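Local coordinates for ionotropic glutamate receptor bacterial homologue (Nostoc punctiforme, PDB 2PYY), which binds L-glutamate in the cleft of a two-lobed ligand-binding core and probably serves, as in related receptors, to couple that binding to opening of an ion channel, at residues B[67-72]-B[79-84]; B[51-56]-B[187-192]; B[29-34]-B[198-203]. All blocks are in the same frame, centred on the assembly; numbering follows the deposited sequence.

Contact 1: residues B[67-72]-B[79-84]; sequences AAISIT and FDFSLP. With GLU (glutamic acid), chain E.
The first torsions of I71 and F81 place CG1 of I71 (chi1 -61°) and CG of F81 each beside its own backbone N, opposite the carbonyl carbon, and the two side chains run past each other in opposite directions. The isoleucine thus lies over one face of the phenyl ring, CG1 3.8 Å from the F81 ring centroid and 22° off the ring normal, a CH-pi contact displaced toward the CD2 side. CG2 of I71 lies toward the CD1 side of the ring, 3.8 Å from F81 CD1. I69 comes in at the edge instead, its CG2 4.0 Å from F81 CE2. This is the wall behind the agonist pocket of a periplasmic-binding-protein fold, where a loop after strand 64-66 carries ligand-binding groups on its far side. There the ammonium N of the bound glutamate donates to A68 O at 2.7 Å and to S70 OG at 2.8 Å, while S70 N gives a nearly straight bond (164°) to the ligand O. A leucine in place of F81 would probably leave I71 CG1 without its aromatic face and open a gap beside I69 CG2. R75, D158, T118 and T122 also bond to the glutamate, and L205 of the second subunit packs on I71.

Contact 2: residues B[51-56]-B[187-192]; sequences PELISA and GIILPN
Between L53, I54 and I189 the interaction is wholly apolar, made by methyl groups of branched side chains. CD2 of L53 lies 3.9 Å from CG2 of I189, and these two side chains run past each other in opposite directions. I54 and I189 instead cross at about a right angle, their CD1 methyls only 3.2 Å apart, tighter than usual van der Waals contact. Torsions explain how one residue serves both neighbours: CG1 of I189 lies anti to the backbone N (chi1 -167°) and carries CD1 to I54, which leaves CG2 in the crowded position between N and the carbonyl carbon, turned to L53. The polar bonds run inside the helix, to the residues before it and along the sheet, none across the contact. The regular helical bond from S55 N to P51 O measures 2.8 Å, and E52 OE2 accepts a bond from S48 N. On the strand, I189 pairs through its backbone with G65, and L190 pairs with D80. This is helix-on-sheet packing of an alpha/beta lobe: helix 50-58 lies against the last part of strand 175-190, with I69 touching both L53 and I189. With no hydrogen bond or charge pair across it, the joint probably rests on the fit of L53 and I54 against I189, together with packing on neighbours such as Y47 and F79.

Contact 3: residues B[29-34]-B[198-203]; sequences DLWRSI and KPINQA
Helices 26-38 and 197-209 cross steeply here, segments 29-34 and 198-203 making an angle of 106° with their axes 10.4 Å apart at closest, and the CA atoms of I34 and A203 are the closest pair, 5.5 Å apart. A203 points its CB toward the other helix, where CG2 of I34 meets it at 3.7 Å; the small methyl lets the two chains come close at that point. I200 supplies the second point of contact. Its CD1 approaches the rim of the W31 indole in the plane of the ring, 3.7 Å from CZ3, and the two side chains cross at about a right angle. The indole gets there because CG of W31 is anti to the backbone N (chi1 172°), swinging the six-membered ring back to the partner helix, while NE1 bonds to OG of S42. Away from the interface, R32 NH1 bridges D29 OD1 at 2.8 Å, from above the carboxylate plane, and D29 OD2 also pairs with K219. These helices belong to one lobe of the bilobal core, and K198 extends to E76 of the second subunit. Across the crossing nothing polar is exchanged, which implies that the helices are held by the fit of aliphatic groups and an indole edge, while the charged groups of D29, R32 and K198 find partners away from it.

In the fold
All three contacts are buried and none holds a hydrogen bond between its own segments, yet their surroundings differ. Contact 1 alone combines apolar packing with a polar grip on the ligand, while contacts 1 and 3 both reach the second subunit. Contacts 1 and 2 share a sheet, strands 80-81 and 175-190 being neighbours joined by D80 O with L190 N and S82 N with I188 O. The centre of contact 3 lies about 18 Å from the centre of the chain, against about 10 Å and 13 Å for the centres of contacts 1 and 2. It meets contact 2 through I188, whose CD1 packs on I200, W31 and I34, and contact 1 through N201 OD1, which probably accepts a bond from L83 N.

Contact 1: residues B[67-72]-B[79-84]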
loop_
_atom_site.group_PDB
_atom_site.type_symbol
_atom_site.label_atom_id
_atom_site.label_comp_id
_atom_site.label_asym_id
_atom_site.label_seq_id
_atom_site.Cartn_x
_atom_site.Cartn_y
_atom_site.Cartn_z
ATOM N N ALA B 67 -7.891 12.044 4.716
ATOM C CA ALA B 67 -9.163 11.486 4.257
ATOM C C ALA B 67 -9.145 10.036 4.726
ATOM O O ALA B 67 -9.149 9.760 5.929
ATOM C CB ALA B 67 -9.256 11.561 2.737
ATOM N N ALA B 68 -9.114 9.125 3.765
ATOM C CA ALA B 68 -9.052 7.705 4.031
ATOM C C ALA B 68 -7.845 7.272 3.193
ATOM O O ALA B 68 -7.959 6.445 2.290
ATOM C CB ALA B 68 -10.326 7.024 3.531
ATOM N N ILE B 69 -6.697 7.865 3.503
ATOM C CA ILE B 69 -5.449 7.632 2.791
ATOM C C ILE B 69 -4.563 6.489 3.296
ATOM O O ILE B 69 -3.881 6.620 4.309
ATOM C CB ILE B 69 -4.597 8.938 2.777
ATOM C CG1 ILE B 69 -5.478 10.124 2.370
ATOM C CG2 ILE B 69 -3.417 8.787 1.794
ATOM C CD1 ILE B 69 -4.758 11.464 2.296
ATOM N N SER B 70 -4.565 5.371 2.583
ATOM C CA SER B 70 -3.759 4.221 2.971
ATOM C C SER B 70 -2.269 4.515 2.903
ATOM O O SER B 70 -1.782 5.120 1.949
ATOM C CB SER B 70 -4.074 3.043 2.056
ATOM O OG SER B 70 -5.428 2.674 2.185
ATOM N N ILE B 71 -1.554 4.076 3.929
ATOM C CA ILE B 71 -0.113 4.224 3.998
ATOM C C ILE B 71 0.455 2.995 3.273
ATOM O O ILE B 71 0.145 1.849 3.624
ATOM C CB ILE B 71 0.359 4.215 5.472
ATOM C CG1 ILE B 71 -0.282 5.402 6.213
ATOM C CG2 ILE B 71 1.899 4.281 5.551
ATOM C CD1 ILE B 71 0.067 5.474 7.671
ATOM N N THR B 72 1.274 3.223 2.254
ATOM C CA THR B 72 1.860 2.119 1.507
ATOM C C THR B 72 3.330 2.360 1.273
ATOM O O THR B 72 3.825 3.474 1.439
ATOM C CB THR B 72 1.205 1.944 0.127
ATOM O OG1 THR B 72 1.458 3.102 -0.669
ATOM C CG2 THR B 72 -0.296 1.753 0.264
ATOM N N PHE B 79 6.718 10.314 -0.213
ATOM C CA PHE B 79 6.006 11.184 0.710
ATOM C C PHE B 79 6.156 10.718 2.152
ATOM O O PHE B 79 6.653 9.627 2.409
ATOM C CB PHE B 79 4.527 11.260 0.306
ATOM C CG PHE B 79 4.316 11.720 -1.115
ATOM C CD1 PHE B 79 4.331 10.808 -2.169
ATOM C CD2 PHE B 79 4.190 13.077 -1.404
ATOM C CE1 PHE B 79 4.232 11.241 -3.490
ATOM C CE2 PHE B 79 4.090 13.521 -2.718
ATOM C CZ PHE B 79 4.113 12.599 -3.765
ATOM N N ASP B 80 5.755 11.569 3.088
ATOM C CA ASP B 80 5.859 11.245 4.502
ATOM C C ASP B 80 4.457 11.028 5.084
ATOM O O ASP B 80 3.472 11.553 4.564
ATOM C CB ASP B 80 6.561 12.381 5.250
ATOM C CG ASP B 80 7.742 11.897 6.073
ATOM O OD1 ASP B 80 7.802 10.684 6.359
ATOM O OD2 ASP B 80 8.593 12.733 6.450
ATOM N N PHE B 81 4.382 10.255 6.160
ATOM C CA PHE B 81 3.121 9.975 6.819
ATOM C C PHE B 81 3.229 10.193 8.323
ATOM O O PHE B 81 4.295 10.018 8.905
ATOM C CB PHE B 81 2.691 8.523 6.584
ATOM C CG PHE B 81 1.997 8.289 5.273
ATOM C CD1 PHE B 81 2.684 7.750 4.195
ATOM C CD2 PHE B 81 0.657 8.614 5.117
ATOM C CE1 PHE B 81 2.044 7.536 2.971
ATOM C CE2 PHE B 81 0.004 8.405 3.899
ATOM C CZ PHE B 81 0.702 7.867 2.827
ATOM N N SER B 82 2.122 10.594 8.937
ATOM C CA SER B 82 2.084 10.768 10.371
ATOM C C SER B 82 1.862 9.347 10.863
ATOM O O SER B 82 1.836 8.399 10.065
ATOM C CB SER B 82 0.866 11.562 10.781
ATOM O OG SER B 82 -0.298 10.775 10.571
ATOM N N LEU B 83 1.690 9.208 12.170
ATOM C CA LEU B 83 1.388 7.916 12.760
ATOM C C LEU B 83 0.012 7.565 12.222
ATOM O O LEU B 83 -0.755 8.447 11.870
ATOM C CB LEU B 83 1.307 8.056 14.278
ATOM C CG LEU B 83 2.663 8.260 14.936
ATOM C CD1 LEU B 83 2.509 8.713 16.400
ATOM C CD2 LEU B 83 3.429 6.964 14.838
ATOM N N PRO B 84 -0.320 6.275 12.148
ATOM C CA PRO B 84 -1.637 5.871 11.644
ATOM C C PRO B 84 -2.783 6.522 12.423
ATOM O O PRO B 84 -2.700 6.679 13.643
ATOM C CB PRO B 84 -1.618 4.346 11.795
ATOM C CG PRO B 84 -0.587 4.103 12.872
ATOM C CD PRO B 84 0.485 5.109 12.540
HETATM N N GLU E . -7.757 3.973 1.231
HETATM C CA GLU E . -7.780 4.120 -0.254
HETATM C C GLU E . -6.422 4.608 -0.747
HETATM O O GLU E . -5.714 5.261 0.049
HETATM C CB GLU E . -8.858 5.123 -0.668
HETATM C CG GLU E . -9.042 5.250 -2.177
HETATM C CD GLU E . -10.008 6.363 -2.565
HETATM O OE1 GLU E . -10.402 6.423 -3.748
HETATM O OE2 GLU E . -10.365 7.177 -1.687
HETATM O OXT GLU E . -6.080 4.342 -1.918
#

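Contact 2: residues B[51-56]-B[187-192]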
loop_
_atom_site.group_PDB
_atom_site.type_symbol
_atom_site.label_atom_id
_atom_site.label_comp_id
_atom_site.label_asym_id
_atom_site.label_seq_id
_atom_site.Cartn_x
_atom_site.Cartn_y
_atom_site.Cartn_z
ATOM N N PRO B 51 -4.921 9.888 -6.106
ATOM C CA PRO B 51 -3.748 10.380 -6.841
ATOM C C PRO B 51 -3.791 11.890 -7.082
ATOM O O PRO B 51 -2.759 12.564 -7.044
ATOM C CB PRO B 51 -3.757 9.546 -8.126
ATOM C CG PRO B 51 -5.183 9.068 -8.249
ATOM C CD PRO B 51 -5.593 8.793 -6.826
ATOM N N GLU B 52 -4.992 12.417 -7.292
ATOM C CA GLU B 52 -5.165 13.848 -7.502
ATOM C C GLU B 52 -4.743 14.590 -6.222
ATOM O O GLU B 52 -4.115 15.647 -6.283
ATOM C CB GLU B 52 -6.625 14.144 -7.830
ATOM C CG GLU B 52 -6.845 15.289 -8.786
ATOM C CD GLU B 52 -8.325 15.458 -9.133
ATOM O OE1 GLU B 52 -8.752 14.927 -10.180
ATOM O OE2 GLU B 52 -9.046 16.103 -8.332
ATOM N N LEU B 53 -5.086 14.032 -5.064
ATOM C CA LEU B 53 -4.705 14.639 -3.796
ATOM C C LEU B 53 -3.183 14.547 -3.603
ATOM O O LEU B 53 -2.529 15.514 -3.192
ATOM C CB LEU B 53 -5.433 13.945 -2.633
ATOM C CG LEU B 53 -5.100 14.410 -1.209
ATOM C CD1 LEU B 53 -6.339 14.329 -0.309
ATOM C CD2 LEU B 53 -3.966 13.565 -0.660
ATOM N N ILE B 54 -2.618 13.384 -3.906
ATOM C CA ILE B 54 -1.182 13.189 -3.778
ATOM C C ILE B 54 -0.413 14.174 -4.663
ATOM O O ILE B 54 0.553 14.790 -4.210
ATOM C CB ILE B 54 -0.779 11.743 -4.163
ATOM C CG1 ILE B 54 -1.516 10.746 -3.266
ATOM C CG2 ILE B 54 0.742 11.563 -4.050
ATOM C CD1 ILE B 54 -1.637 11.169 -1.829
ATOM N N SER B 55 -0.846 14.345 -5.911
ATOM C CA SER B 55 -0.157 15.269 -6.806
ATOM C C SER B 55 -0.160 16.709 -6.282
ATOM O O SER B 55 0.816 17.442 -6.477
ATOM C CB SER B 55 -0.751 15.201 -8.224
ATOM O OG SER B 55 -2.168 15.298 -8.217
ATOM N N ALA B 56 -1.238 17.116 -5.612
ATOM C CA ALA B 56 -1.315 18.467 -5.043
ATOM C C ALA B 56 -0.213 18.625 -3.988
ATOM O O ALA B 56 0.402 19.693 -3.857
ATOM C CB ALA B 56 -2.683 18.710 -4.405
ATOM N N GLY B 187 -3.305 7.358 7.291
ATOM C CA GLY B 187 -2.470 8.342 7.944
ATOM C C GLY B 187 -2.658 9.675 7.250
ATOM O O GLY B 187 -3.386 9.763 6.250
ATOM N N ILE B 188 -2.045 10.716 7.802
ATOM C CA ILE B 188 -2.100 12.050 7.210
ATOM C C ILE B 188 -0.871 12.034 6.301
ATOM O O ILE B 188 0.220 11.634 6.733
ATOM C CB ILE B 188 -1.998 13.151 8.318
ATOM C CG1 ILE B 188 -3.308 13.168 9.125
ATOM C CG2 ILE B 188 -1.751 14.536 7.698
ATOM C CD1 ILE B 188 -3.261 13.988 10.445
ATOM N N ILE B 189 -1.047 12.392 5.031
ATOM C CA ILE B 189 0.083 12.382 4.105
ATOM C C ILE B 189 0.687 13.779 4.094
ATOM O O ILE B 189 -0.039 14.775 4.066
ATOM C CB ILE B 189 -0.372 11.926 2.673
ATOM C CG1 ILE B 189 0.843 11.601 1.799
ATOM C CG2 ILE B 189 -1.263 12.996 2.038
ATOM C CD1 ILE B 189 0.510 10.754 0.575
ATOM N N LEU B 190 2.014 13.832 4.121
ATOM C CA LEU B 190 2.743 15.089 4.172
ATOM C C LEU B 190 3.913 15.050 3.213
ATOM O O LEU B 190 4.343 13.974 2.799
ATOM C CB LEU B 190 3.313 15.277 5.582
ATOM C CG LEU B 190 2.365 15.064 6.749
ATOM C CD1 LEU B 190 3.042 14.260 7.847
ATOM C CD2 LEU B 190 1.903 16.406 7.246
ATOM N N PRO B 191 4.441 16.226 2.845
ATOM C CA PRO B 191 5.587 16.243 1.937
ATOM C C PRO B 191 6.811 15.833 2.762
ATOM O O PRO B 191 6.781 15.920 3.988
ATOM C CB PRO B 191 5.645 17.699 1.485
ATOM C CG PRO B 191 5.061 18.445 2.650
ATOM C CD PRO B 191 3.900 17.581 3.047
ATOM N N ASN B 192 7.865 15.370 2.102
ATOM C CA ASN B 192 9.072 14.979 2.825
ATOM C C ASN B 192 9.617 16.143 3.633
ATOM O O ASN B 192 9.482 17.294 3.225
ATOM C CB ASN B 192 10.167 14.531 1.867
ATOM C CG ASN B 192 9.858 13.209 1.209
ATOM O OD1 ASN B 192 9.334 12.285 1.844
ATOM N ND2 ASN B 192 10.188 13.103 -0.075
#

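Contact 3: residues B[29-34]-B[198-203]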
loop_
_atom_site.group_PDB
_atom_site.type_symbol
_atom_site.label_atom_id
_atom_site.label_comp_id
_atom_site.label_asym_id
_atom_site.label_seq_id
_atom_site.Cartn_x
_atom_site.Cartn_y
_atom_site.Cartn_z
ATOM N N ASP B 29 -13.293 15.599 11.846
ATOM C CA ASP B 29 -13.237 15.886 13.294
ATOM C C ASP B 29 -11.854 15.656 13.893
ATOM O O ASP B 29 -11.387 16.423 14.740
ATOM C CB ASP B 29 -14.246 15.031 14.075
ATOM C CG ASP B 29 -15.684 15.387 13.750
ATOM O OD1 ASP B 29 -15.914 16.488 13.209
ATOM O OD2 ASP B 29 -16.578 14.574 14.046
ATOM N N LEU B 30 -11.194 14.587 13.461
ATOM C CA LEU B 30 -9.861 14.295 13.977
ATOM C C LEU B 30 -8.877 15.399 13.583
ATOM O O LEU B 30 -8.121 15.888 14.420
ATOM C CB LEU B 30 -9.361 12.940 13.463
ATOM C CG LEU B 30 -8.005 12.498 14.008
ATOM C CD1 LEU B 30 -8.107 12.324 15.507
ATOM C CD2 LEU B 30 -7.580 11.196 13.348
ATOM N N TRP B 31 -8.871 15.796 12.316
ATOM C CA TRP B 31 -7.950 16.848 11.912
ATOM C C TRP B 31 -8.224 18.165 12.666
ATOM O O TRP B 31 -7.298 18.838 13.106
ATOM C CB TRP B 31 -8.028 17.089 10.406
ATOM C CG TRP B 31 -7.238 18.285 10.011
ATOM C CD1 TRP B 31 -7.727 19.486 9.582
ATOM C CD2 TRP B 31 -5.822 18.445 10.134
ATOM N NE1 TRP B 31 -6.703 20.386 9.435
ATOM C CE2 TRP B 31 -5.523 19.770 9.759
ATOM C CE3 TRP B 31 -4.772 17.594 10.512
ATOM C CZ2 TRP B 31 -4.224 20.275 9.772
ATOM C CZ3 TRP B 31 -3.472 18.102 10.524
ATOM C CH2 TRP B 31 -3.215 19.429 10.146
ATOM N N ARG B 32 -9.494 18.528 12.804
ATOM C CA ARG B 32 -9.853 19.756 13.509
ATOM C C ARG B 32 -9.280 19.757 14.927
ATOM O O ARG B 32 -8.760 20.768 15.379
ATOM C CB ARG B 32 -11.372 19.906 13.568
ATOM C CG ARG B 32 -11.859 21.157 14.290
ATOM C CD ARG B 32 -13.346 21.075 14.617
ATOM N NE ARG B 32 -14.186 21.058 13.410
ATOM C CZ ARG B 32 -15.059 20.096 13.125
ATOM N NH1 ARG B 32 -15.204 19.072 13.958
ATOM N NH2 ARG B 32 -15.793 20.169 12.021
ATOM N N SER B 33 -9.358 18.621 15.622
ATOM C CA SER B 33 -8.833 18.526 16.988
ATOM C C SER B 33 -7.322 18.659 17.024
ATOM O O SER B 33 -6.756 19.340 17.881
ATOM C CB SER B 33 -9.213 17.190 17.634
ATOM O OG SER B 33 -10.607 16.980 17.595
ATOM N N ILE B 34 -6.674 17.974 16.092
ATOM C CA ILE B 34 -5.226 17.998 15.988
ATOM C C ILE B 34 -4.770 19.428 15.723
ATOM O O ILE B 34 -3.830 19.912 16.339
ATOM C CB ILE B 34 -4.754 17.095 14.835
ATOM C CG1 ILE B 34 -5.123 15.638 15.128
ATOM C CG2 ILE B 34 -3.270 17.259 14.623
ATOM C CD1 ILE B 34 -4.792 14.684 13.990
ATOM N N LYS B 198 6.001 15.845 13.180
ATOM C CA LYS B 198 6.135 15.597 14.617
ATOM C C LYS B 198 5.045 16.253 15.482
ATOM O O LYS B 198 4.485 15.612 16.366
ATOM C CB LYS B 198 7.546 15.990 15.091
ATOM C CG LYS B 198 8.644 15.128 14.454
ATOM C CD LYS B 198 10.057 15.512 14.917
ATOM C CE LYS B 198 10.198 15.400 16.442
ATOM N NZ LYS B 198 9.808 14.034 16.925
ATOM N N PRO B 199 4.719 17.529 15.242
ATOM C CA PRO B 199 3.670 18.123 16.078
ATOM C C PRO B 199 2.312 17.443 15.869
ATOM O O PRO B 199 1.477 17.406 16.776
ATOM C CB PRO B 199 3.668 19.594 15.653
ATOM C CG PRO B 199 4.135 19.540 14.256
ATOM C CD PRO B 199 5.270 18.530 14.318
ATOM N N ILE B 200 2.088 16.906 14.675
ATOM C CA ILE B 200 0.835 16.218 14.407
ATOM C C ILE B 200 0.847 14.914 15.188
ATOM O O ILE B 200 -0.140 14.557 15.824
ATOM C CB ILE B 200 0.656 15.924 12.882
ATOM C CG1 ILE B 200 0.270 17.207 12.154
ATOM C CG2 ILE B 200 -0.425 14.868 12.662
ATOM C CD1 ILE B 200 0.043 17.031 10.654
ATOM N N ASN B 201 1.973 14.211 15.157
ATOM C CA ASN B 201 2.076 12.951 15.883
ATOM C C ASN B 201 1.871 13.210 17.363
ATOM O O ASN B 201 1.133 12.494 18.034
ATOM C CB ASN B 201 3.445 12.314 15.644
ATOM C CG ASN B 201 3.581 11.755 14.254
ATOM O OD1 ASN B 201 2.610 11.672 13.512
ATOM N ND2 ASN B 201 4.791 11.342 13.897
ATOM N N GLN B 202 2.540 14.244 17.860
ATOM C CA GLN B 202 2.446 14.629 19.265
ATOM C C GLN B 202 0.976 14.912 19.612
ATOM O O GLN B 202 0.461 14.443 20.629
ATOM C CB GLN B 202 3.314 15.873 19.495
ATOM C CG GLN B 202 3.286 16.455 20.892
ATOM C CD GLN B 202 4.102 15.656 21.888
ATOM O OE1 GLN B 202 5.058 14.966 21.521
ATOM N NE2 GLN B 202 3.742 15.760 23.161
ATOM N N ALA B 203 0.304 15.681 18.757
ATOM C CA ALA B 203 -1.103 16.007 18.976
ATOM C C ALA B 203 -1.976 14.752 19.002
ATOM O O ALA B 203 -2.758 14.550 19.929
ATOM C CB ALA B 203 -1.610 16.976 17.883
#